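Local coordinates for Sqt1 (Chaetomium thermophilum, PDB 4ZOY), which is a WD40-repeat chaperone of ribosome biogenesis that probably captures its client ribosomal protein as the ribosome is still making it, at residues F83-H88 and D103-G108; V116-V121 and K131-S136. All blocks are in the same frame, centred on the assembly; numbering follows the deposited sequence.

Contact 1 (F83-H88 and D103-G108)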
ATOM      1  N   PHE A  83     -14.546 -17.447   3.280  1.00 24.27           N
ATOM      2  CA  PHE A  83     -13.681 -17.793   4.405  1.00 22.10           C
ATOM      3  C   PHE A  83     -13.735 -16.702   5.456  1.00 23.16           C
ATOM      4  O   PHE A  83     -13.954 -15.534   5.132  1.00 22.45           O
ATOM      5  CB  PHE A  83     -12.233 -18.010   3.948  1.00 24.96           C
ATOM      6  CG  PHE A  83     -11.341 -18.593   5.011  1.00 24.34           C
ATOM      7  CD1 PHE A  83     -11.527 -19.897   5.451  1.00 27.59           C
ATOM      8  CD2 PHE A  83     -10.310 -17.844   5.564  1.00 25.73           C
ATOM      9  CE1 PHE A  83     -10.706 -20.443   6.424  1.00 29.32           C
ATOM     10  CE2 PHE A  83      -9.483 -18.383   6.537  1.00 24.13           C
ATOM     11  CZ  PHE A  83      -9.684 -19.687   6.970  1.00 29.13           C
ATOM     12  N   GLU A  84     -13.542 -17.088   6.713  1.00 25.29           N
ATOM     13  CA  GLU A  84     -13.511 -16.139   7.816  1.00 21.17           C
ATOM     14  C   GLU A  84     -12.164 -16.194   8.511  1.00 24.04           C
ATOM     15  O   GLU A  84     -11.639 -17.276   8.789  1.00 25.74           O
ATOM     16  CB  GLU A  84     -14.634 -16.421   8.819  1.00 26.20           C
ATOM     17  CG  GLU A  84     -16.023 -16.202   8.250  1.00 28.80           C
ATOM     18  CD  GLU A  84     -17.107 -16.257   9.311  1.00 31.22           C
ATOM     19  OE1 GLU A  84     -16.807 -15.989  10.492  1.00 32.55           O
ATOM     20  OE2 GLU A  84     -18.265 -16.548   8.948  1.00 40.96           O
ATOM     21  N   ILE A  85     -11.600 -15.024   8.786  1.00 23.09           N
ATOM     22  CA  ILE A  85     -10.323 -14.942   9.470  1.00 21.30           C
ATOM     23  C   ILE A  85     -10.536 -14.610  10.937  1.00 22.19           C
ATOM     24  O   ILE A  85     -10.857 -13.475  11.288  1.00 21.00           O
ATOM     25  CB  ILE A  85      -9.404 -13.881   8.828  1.00 21.53           C
ATOM     26  CG1 ILE A  85      -9.196 -14.184   7.343  1.00 25.96           C
ATOM     27  CG2 ILE A  85      -8.072 -13.818   9.573  1.00 25.60           C
ATOM     28  CD1 ILE A  85      -8.530 -13.036   6.585  1.00 27.05           C
ATOM     29  N   ASP A  86     -10.360 -15.618  11.792  1.00 24.37           N
ATOM     30  CA  ASP A  86     -10.522 -15.460  13.232  1.00 24.16           C
ATOM     31  C   ASP A  86      -9.193 -15.607  13.957  1.00 26.09           C
ATOM     32  O   ASP A  86      -8.238 -16.148  13.406  1.00 28.05           O
ATOM     33  CB  ASP A  86     -11.516 -16.491  13.774  1.00 26.56           C
ATOM     34  CG  ASP A  86     -12.916 -16.307  13.215  1.00 29.65           C
ATOM     35  OD1 ASP A  86     -13.407 -15.163  13.207  1.00 30.19           O
ATOM     36  OD2 ASP A  86     -13.522 -17.309  12.784  1.00 34.96           O
ATOM     37  N   GLY A  87      -9.134 -15.135  15.194  1.00 24.18           N
ATOM     38  CA  GLY A  87      -7.938 -15.301  15.997  1.00 28.63           C
ATOM     39  C   GLY A  87      -7.257 -14.010  16.405  1.00 26.88           C
ATOM     40  O   GLY A  87      -6.388 -14.011  17.274  1.00 28.74           O
ATOM     41  N   HIS A  88      -7.629 -12.901  15.775  1.00 21.49           N
ATOM     42  CA  HIS A  88      -7.070 -11.622  16.172  1.00 22.14           C
ATOM     43  C   HIS A  88      -7.882 -11.022  17.311  1.00 23.84           C
ATOM     44  O   HIS A  88      -9.110 -10.924  17.229  1.00 24.63           O
ATOM     45  CB  HIS A  88      -7.004 -10.659  14.986  1.00 20.81           C
ATOM     46  CG  HIS A  88      -5.955 -11.018  13.982  1.00 22.26           C
ATOM     47  ND1 HIS A  88      -4.627 -10.666  14.137  1.00 22.33           N
ATOM     48  CD2 HIS A  88      -6.033 -11.688  12.812  1.00 19.39           C
ATOM     49  CE1 HIS A  88      -3.939 -11.116  13.106  1.00 18.96           C
ATOM     50  NE2 HIS A  88      -4.763 -11.736  12.283  1.00 19.11           N
ATOM     51  N   ASP A 103       0.290 -18.142  -2.679  1.00 19.69           N
ATOM     52  CA  ASP A 103       0.333 -19.410  -1.951  1.00 21.75           C
ATOM     53  C   ASP A 103      -0.129 -19.256  -0.510  1.00 21.65           C
ATOM     54  O   ASP A 103      -0.574 -20.214   0.127  1.00 23.46           O
ATOM     55  CB  ASP A 103       1.746 -20.000  -1.958  1.00 22.59           C
ATOM     56  CG  ASP A 103       2.157 -20.523  -3.312  1.00 26.96           C
ATOM     57  OD1 ASP A 103       1.295 -21.042  -4.040  1.00 30.24           O
ATOM     58  OD2 ASP A 103       3.352 -20.414  -3.642  1.00 28.53           O
ATOM     59  N   PHE A 104       0.011 -18.049   0.023  1.00 18.00           N
ATOM     60  CA  PHE A 104      -0.377 -17.786   1.391  1.00 17.75           C
ATOM     61  C   PHE A 104      -1.177 -16.507   1.481  1.00 17.62           C
ATOM     62  O   PHE A 104      -0.994 -15.589   0.683  1.00 17.28           O
ATOM     63  CB  PHE A 104       0.841 -17.675   2.309  1.00 19.46           C
ATOM     64  CG  PHE A 104       1.700 -18.900   2.323  1.00 18.92           C
ATOM     65  CD1 PHE A 104       1.450 -19.924   3.219  1.00 26.15           C
ATOM     66  CD2 PHE A 104       2.762 -19.020   1.442  1.00 21.30           C
ATOM     67  CE1 PHE A 104       2.243 -21.056   3.236  1.00 27.11           C
ATOM     68  CE2 PHE A 104       3.564 -20.149   1.451  1.00 23.14           C
ATOM     69  CZ  PHE A 104       3.302 -21.171   2.352  1.00 23.05           C
ATOM     70  N   LEU A 105      -2.075 -16.482   2.454  1.00 17.91           N
ATOM     71  CA  LEU A 105      -2.772 -15.278   2.876  1.00 16.45           C
ATOM     72  C   LEU A 105      -2.317 -14.987   4.288  1.00 17.64           C
ATOM     73  O   LEU A 105      -2.354 -15.865   5.151  1.00 19.25           O
ATOM     74  CB  LEU A 105      -4.292 -15.473   2.826  1.00 17.95           C
ATOM     75  CG  LEU A 105      -5.149 -14.362   3.435  1.00 19.11           C
ATOM     76  CD1 LEU A 105      -4.954 -13.045   2.693  1.00 18.34           C
ATOM     77  CD2 LEU A 105      -6.618 -14.775   3.425  1.00 23.61           C
ATOM     78  N   VAL A 106      -1.890 -13.758   4.539  1.00 15.65           N
ATOM     79  CA  VAL A 106      -1.348 -13.403   5.830  1.00 14.94           C
ATOM     80  C   VAL A 106      -2.109 -12.223   6.417  1.00 17.66           C
ATOM     81  O   VAL A 106      -2.332 -11.216   5.737  1.00 17.53           O
ATOM     82  CB  VAL A 106       0.155 -13.059   5.725  1.00 17.26           C
ATOM     83  CG1 VAL A 106       0.750 -12.887   7.095  1.00 19.83           C
ATOM     84  CG2 VAL A 106       0.907 -14.154   4.946  1.00 16.90           C
ATOM     85  N   SER A 107      -2.537 -12.364   7.668  1.00 16.53           N
ATOM     86  CA  SER A 107      -3.204 -11.265   8.353  1.00 15.86           C
ATOM     87  C   SER A 107      -2.334 -10.729   9.486  1.00 15.94           C
ATOM     88  O   SER A 107      -1.605 -11.477  10.136  1.00 18.23           O
ATOM     89  CB  SER A 107      -4.575 -11.709   8.877  1.00 18.71           C
ATOM     90  OG  SER A 107      -4.434 -12.809   9.764  1.00 19.99           O
ATOM     91  N   GLY A 108      -2.407  -9.423   9.715  1.00 15.09           N
ATOM     92  CA  GLY A 108      -1.587  -8.779  10.716  1.00 15.77           C
ATOM     93  C   GLY A 108      -2.418  -7.843  11.550  1.00 17.84           C
ATOM     94  O   GLY A 108      -3.171  -7.039  11.012  1.00 17.31           O
TER
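The imidazole of His88 meets Ser107 at its edge, with Ser107 OG lying in the ring plane. The Gly108 carbonyl carbon comes to the ring obliquely, 3.9 Å from His88 CE1. This His-Ser pair belongs to the hydrogen-bonded network of a WD40 repeat in a beta propeller. His88 follows Gly87, and the two form the Gly-His pair of the repeat. The bond between His88 NE2 and Ser107 OG is 2.8 Å long and nearly straight, at 166°; either atom could be the donor. The other ring nitrogen, His88 ND1, is hydrogen-bonded to Asp111 OD1. Both ring nitrogens are therefore engaged, which fixes the rotation of the ring. Ser107 OG sits between its own backbone N and carbonyl carbon (chi1 58°), and from there it meets NE2. An alanine in place of His88 would probably leave Ser107 OG and Asp111 OD1 without their shared mate and the loop less firmly tied to the next blade. Tyr117, at the position that is tryptophan in many WD repeats, touches both Ile85 and Ser107.

The contact joins two blades. Strand 83-85 is the outer strand of one sheet, and strand 104-109 is an inner strand of the next. From Ile85 to His88 the chain runs 21° from the direction of Leu105 to Gly108. The nearest CA atoms, those of Ile85 and Ser107, are 8.1 Å apart, so side chains and not backbone bonds bridge the gap. All the touching residues are buried. Ile85 and Leu105 reach toward each other tip to tip, with Ile85 CD1 4.1 Å from Leu105 CD2. The other branch of Ile85 turns to the serine: Ile85 CG2 lies 3.8 Å from Ser107 OG.

Contact 2 (V116-V121 and K131-S136)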
ATOM      1  N   VAL A 116      -0.805 -16.896   9.422  1.00 18.31           N
ATOM      2  CA  VAL A 116      -0.474 -17.395   8.098  1.00 19.72           C
ATOM      3  C   VAL A 116      -1.408 -18.524   7.660  1.00 22.23           C
ATOM      4  O   VAL A 116      -1.537 -19.545   8.348  1.00 23.56           O
ATOM      5  CB  VAL A 116       0.985 -17.903   8.049  1.00 20.78           C
ATOM      6  CG1 VAL A 116       1.302 -18.495   6.688  1.00 23.26           C
ATOM      7  CG2 VAL A 116       1.958 -16.780   8.415  1.00 20.09           C
ATOM      8  N   TYR A 117      -2.050 -18.329   6.514  1.00 21.64           N
ATOM      9  CA  TYR A 117      -2.976 -19.298   5.942  1.00 20.97           C
ATOM     10  C   TYR A 117      -2.483 -19.786   4.595  1.00 23.97           C
ATOM     11  O   TYR A 117      -2.115 -18.980   3.735  1.00 21.34           O
ATOM     12  CB  TYR A 117      -4.374 -18.686   5.769  1.00 21.34           C
ATOM     13  CG  TYR A 117      -5.030 -18.219   7.052  1.00 22.37           C
ATOM     14  CD1 TYR A 117      -4.737 -16.973   7.598  1.00 23.11           C
ATOM     15  CD2 TYR A 117      -5.957 -19.016   7.708  1.00 25.27           C
ATOM     16  CE1 TYR A 117      -5.332 -16.541   8.765  1.00 22.73           C
ATOM     17  CE2 TYR A 117      -6.555 -18.595   8.879  1.00 24.43           C
ATOM     18  CZ  TYR A 117      -6.243 -17.362   9.405  1.00 26.88           C
ATOM     19  OH  TYR A 117      -6.841 -16.948  10.571  1.00 25.16           O
ATOM     20  N   ALA A 118      -2.482 -21.100   4.398  1.00 24.64           N
ATOM     21  CA  ALA A 118      -2.194 -21.651   3.085  1.00 24.97           C
ATOM     22  C   ALA A 118      -3.419 -21.492   2.192  1.00 29.03           C
ATOM     23  O   ALA A 118      -4.549 -21.690   2.638  1.00 32.61           O
ATOM     24  CB  ALA A 118      -1.788 -23.117   3.193  1.00 28.14           C
ATOM     25  N   VAL A 119      -3.189 -21.126   0.936  1.00 24.19           N
ATOM     26  CA  VAL A 119      -4.273 -20.885  -0.003  1.00 25.63           C
ATOM     27  C   VAL A 119      -4.224 -21.873  -1.157  1.00 32.49           C
ATOM     28  O   VAL A 119      -3.163 -22.105  -1.733  1.00 32.43           O
ATOM     29  CB  VAL A 119      -4.215 -19.454  -0.577  1.00 25.61           C
ATOM     30  CG1 VAL A 119      -5.405 -19.192  -1.495  1.00 27.27           C
ATOM     31  CG2 VAL A 119      -4.163 -18.428   0.546  1.00 25.32           C
ATOM     32  N   SER A 120      -5.374 -22.454  -1.488  1.00 32.28           N
ATOM     33  CA  SER A 120      -5.496 -23.312  -2.661  1.00 37.77           C
ATOM     34  C   SER A 120      -6.642 -22.842  -3.541  1.00 36.19           C
ATOM     35  O   SER A 120      -7.753 -22.633  -3.060  1.00 37.93           O
ATOM     36  CB  SER A 120      -5.711 -24.770  -2.253  1.00 41.47           C
ATOM     37  OG  SER A 120      -4.510 -25.346  -1.777  1.00 49.42           O
ATOM     38  N   VAL A 121      -6.366 -22.676  -4.830  1.00 39.30           N
ATOM     39  CA  VAL A 121      -7.352 -22.157  -5.773  1.00 41.79           C
ATOM     40  C   VAL A 121      -7.463 -23.082  -6.993  1.00 44.85           C
ATOM     41  O   VAL A 121      -6.807 -22.859  -8.012  1.00 50.33           O
ATOM     42  CB  VAL A 121      -6.999 -20.723  -6.210  1.00 39.05           C
ATOM     43  CG1 VAL A 121      -8.059 -20.170  -7.154  1.00 44.75           C
ATOM     44  CG2 VAL A 121      -6.865 -19.819  -4.996  1.00 41.24           C
ATOM     45  N   LYS A 131      -6.303 -22.669   4.765  1.00 29.40           N
ATOM     46  CA  LYS A 131      -5.945 -23.456   5.937  1.00 33.25           C
ATOM     47  C   LYS A 131      -4.938 -22.744   6.828  1.00 28.68           C
ATOM     48  O   LYS A 131      -3.827 -22.439   6.399  1.00 28.67           O
ATOM     49  CB  LYS A 131      -5.384 -24.814   5.512  1.00 37.12           C
ATOM     50  CG  LYS A 131      -4.958 -25.687   6.679  1.00 40.39           C
ATOM     51  CD  LYS A 131      -4.462 -27.042   6.204  1.00 45.86           C
ATOM     52  CE  LYS A 131      -3.883 -27.846   7.357  1.00 46.69           C
ATOM     53  NZ  LYS A 131      -4.790 -27.832   8.539  1.00 49.20           N
ATOM     54  N   PHE A 132      -5.325 -22.490   8.073  1.00 25.45           N
ATOM     55  CA  PHE A 132      -4.428 -21.877   9.041  1.00 27.35           C
ATOM     56  C   PHE A 132      -3.191 -22.745   9.252  1.00 33.29           C
ATOM     57  O   PHE A 132      -3.300 -23.961   9.415  1.00 35.92           O
ATOM     58  CB  PHE A 132      -5.151 -21.642  10.369  1.00 29.29           C
ATOM     59  CG  PHE A 132      -4.255 -21.135  11.460  1.00 31.56           C
ATOM     60  CD1 PHE A 132      -3.734 -19.851  11.410  1.00 26.85           C
ATOM     61  CD2 PHE A 132      -3.921 -21.945  12.532  1.00 33.61           C
ATOM     62  CE1 PHE A 132      -2.909 -19.383  12.411  1.00 26.63           C
ATOM     63  CE2 PHE A 132      -3.092 -21.484  13.535  1.00 35.07           C
ATOM     64  CZ  PHE A 132      -2.583 -20.199  13.475  1.00 34.29           C
ATOM     65  N   LEU A 133      -2.015 -22.122   9.241  1.00 28.69           N
ATOM     66  CA  LEU A 133      -0.765 -22.862   9.383  1.00 27.84           C
ATOM     67  C   LEU A 133       0.012 -22.472  10.630  1.00 34.65           C
ATOM     68  O   LEU A 133       0.523 -23.334  11.343  1.00 36.10           O
ATOM     69  CB  LEU A 133       0.122 -22.652   8.160  1.00 30.70           C
ATOM     70  CG  LEU A 133      -0.367 -23.184   6.819  1.00 34.26           C
ATOM     71  CD1 LEU A 133       0.771 -23.099   5.811  1.00 33.81           C
ATOM     72  CD2 LEU A 133      -0.884 -24.613   6.943  1.00 39.40           C
ATOM     73  N   ALA A 134       0.114 -21.171  10.883  1.00 29.35           N
ATOM     74  CA  ALA A 134       0.981 -20.681  11.945  1.00 28.09           C
ATOM     75  C   ALA A 134       0.678 -19.244  12.336  1.00 25.67           C
ATOM     76  O   ALA A 134       0.164 -18.456  11.538  1.00 26.86           O
ATOM     77  CB  ALA A 134       2.443 -20.802  11.525  1.00 32.64           C
ATOM     78  N   GLU A 135       1.021 -18.916  13.574  1.00 26.67           N
ATOM     79  CA  GLU A 135       0.930 -17.559  14.074  1.00 29.18           C
ATOM     80  C   GLU A 135       2.273 -17.137  14.658  1.00 35.52           C
ATOM     81  O   GLU A 135       2.934 -17.910  15.357  1.00 30.74           O
ATOM     82  CB  GLU A 135      -0.181 -17.442  15.118  1.00 29.73           C
ATOM     83  CG  GLU A 135      -0.240 -16.099  15.828  1.00 32.25           C
ATOM     84  CD  GLU A 135      -1.458 -15.963  16.723  1.00 33.31           C
ATOM     85  OE1 GLU A 135      -1.287 -15.601  17.907  1.00 36.36           O
ATOM     86  OE2 GLU A 135      -2.585 -16.205  16.239  1.00 33.45           O
ATOM     87  N   SER A 136       2.679 -15.914  14.332  1.00 28.51           N
ATOM     88  CA  SER A 136       3.897 -15.304  14.854  1.00 25.40           C
ATOM     89  C   SER A 136       3.529 -13.995  15.566  1.00 28.60           C
ATOM     90  O   SER A 136       2.676 -13.245  15.084  1.00 27.64           O
ATOM     91  CB  SER A 136       4.894 -15.055  13.716  1.00 24.51           C
ATOM     92  OG  SER A 136       5.931 -14.168  14.098  1.00 28.23           O
TER
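Val116 O is gripped by two backbone N-H groups of the facing strand. Leu133 N bonds to Val116 O at 2.8 Å, and Ala134 N makes a weak bond to it at 3.4 Å. This is a classic beta bulge: Leu133 and Ala134 both face Val116, and the antiparallel register shifts by one residue. Val116 N returns a bond to Ala134 O of 2.8 Å. Beyond the bulge, Ala118 and Lys131 form a hydrogen-bonded pair through both backbones.

Between the bulge and that pair, Tyr117 and Phe132 form a non-hydrogen-bonded pair. Their rings make a T-shaped stack, with the edge of Phe132 toward the face of Tyr117 and the planes at 62°. Phe132 CD1 lies over that face, offset toward the rim. Phe132 CG is anti to the backbone N (chi1 174°), which sends the ring across to Tyr117. Phe132 CB is 3.7 Å from Tyr117 CE2. Arg115 joins the pair: its NE bonds Tyr117 OH, and its cation lies against Phe132.

On the other side of the sheet, Leu133 CD1 packs on Ala118 CB at 3.7 Å. Leu133 also touches Phe104 of strand 104-109. Strand 129-136 is the outermost strand of this blade, and strand 114-120 lies between it and strand 104-109. Val116 reaches Leu171 of strand 166-171 in the following blade.

The two contacts lie side by side, their centres about 7 Å apart, and come in series along the chain. Contact 1 closes at strand 104-109, and contact 2 opens on strand 114-120, which is next to it in chain and sheet. Backbone bonds tie them: Leu105 N to Tyr117 O and Asp103 O to Val119 N are both probable hydrogen bonds. Both reach the blade formed by strands 92-97, 104-109, 114-120 and 129-136. Contact 1 joins it to the preceding blade; contact 2 completes it with the outer hairpin. In this propeller, backbone bonds of the hairpin hold the outer strand to its blade, and side chains pack one blade on the next.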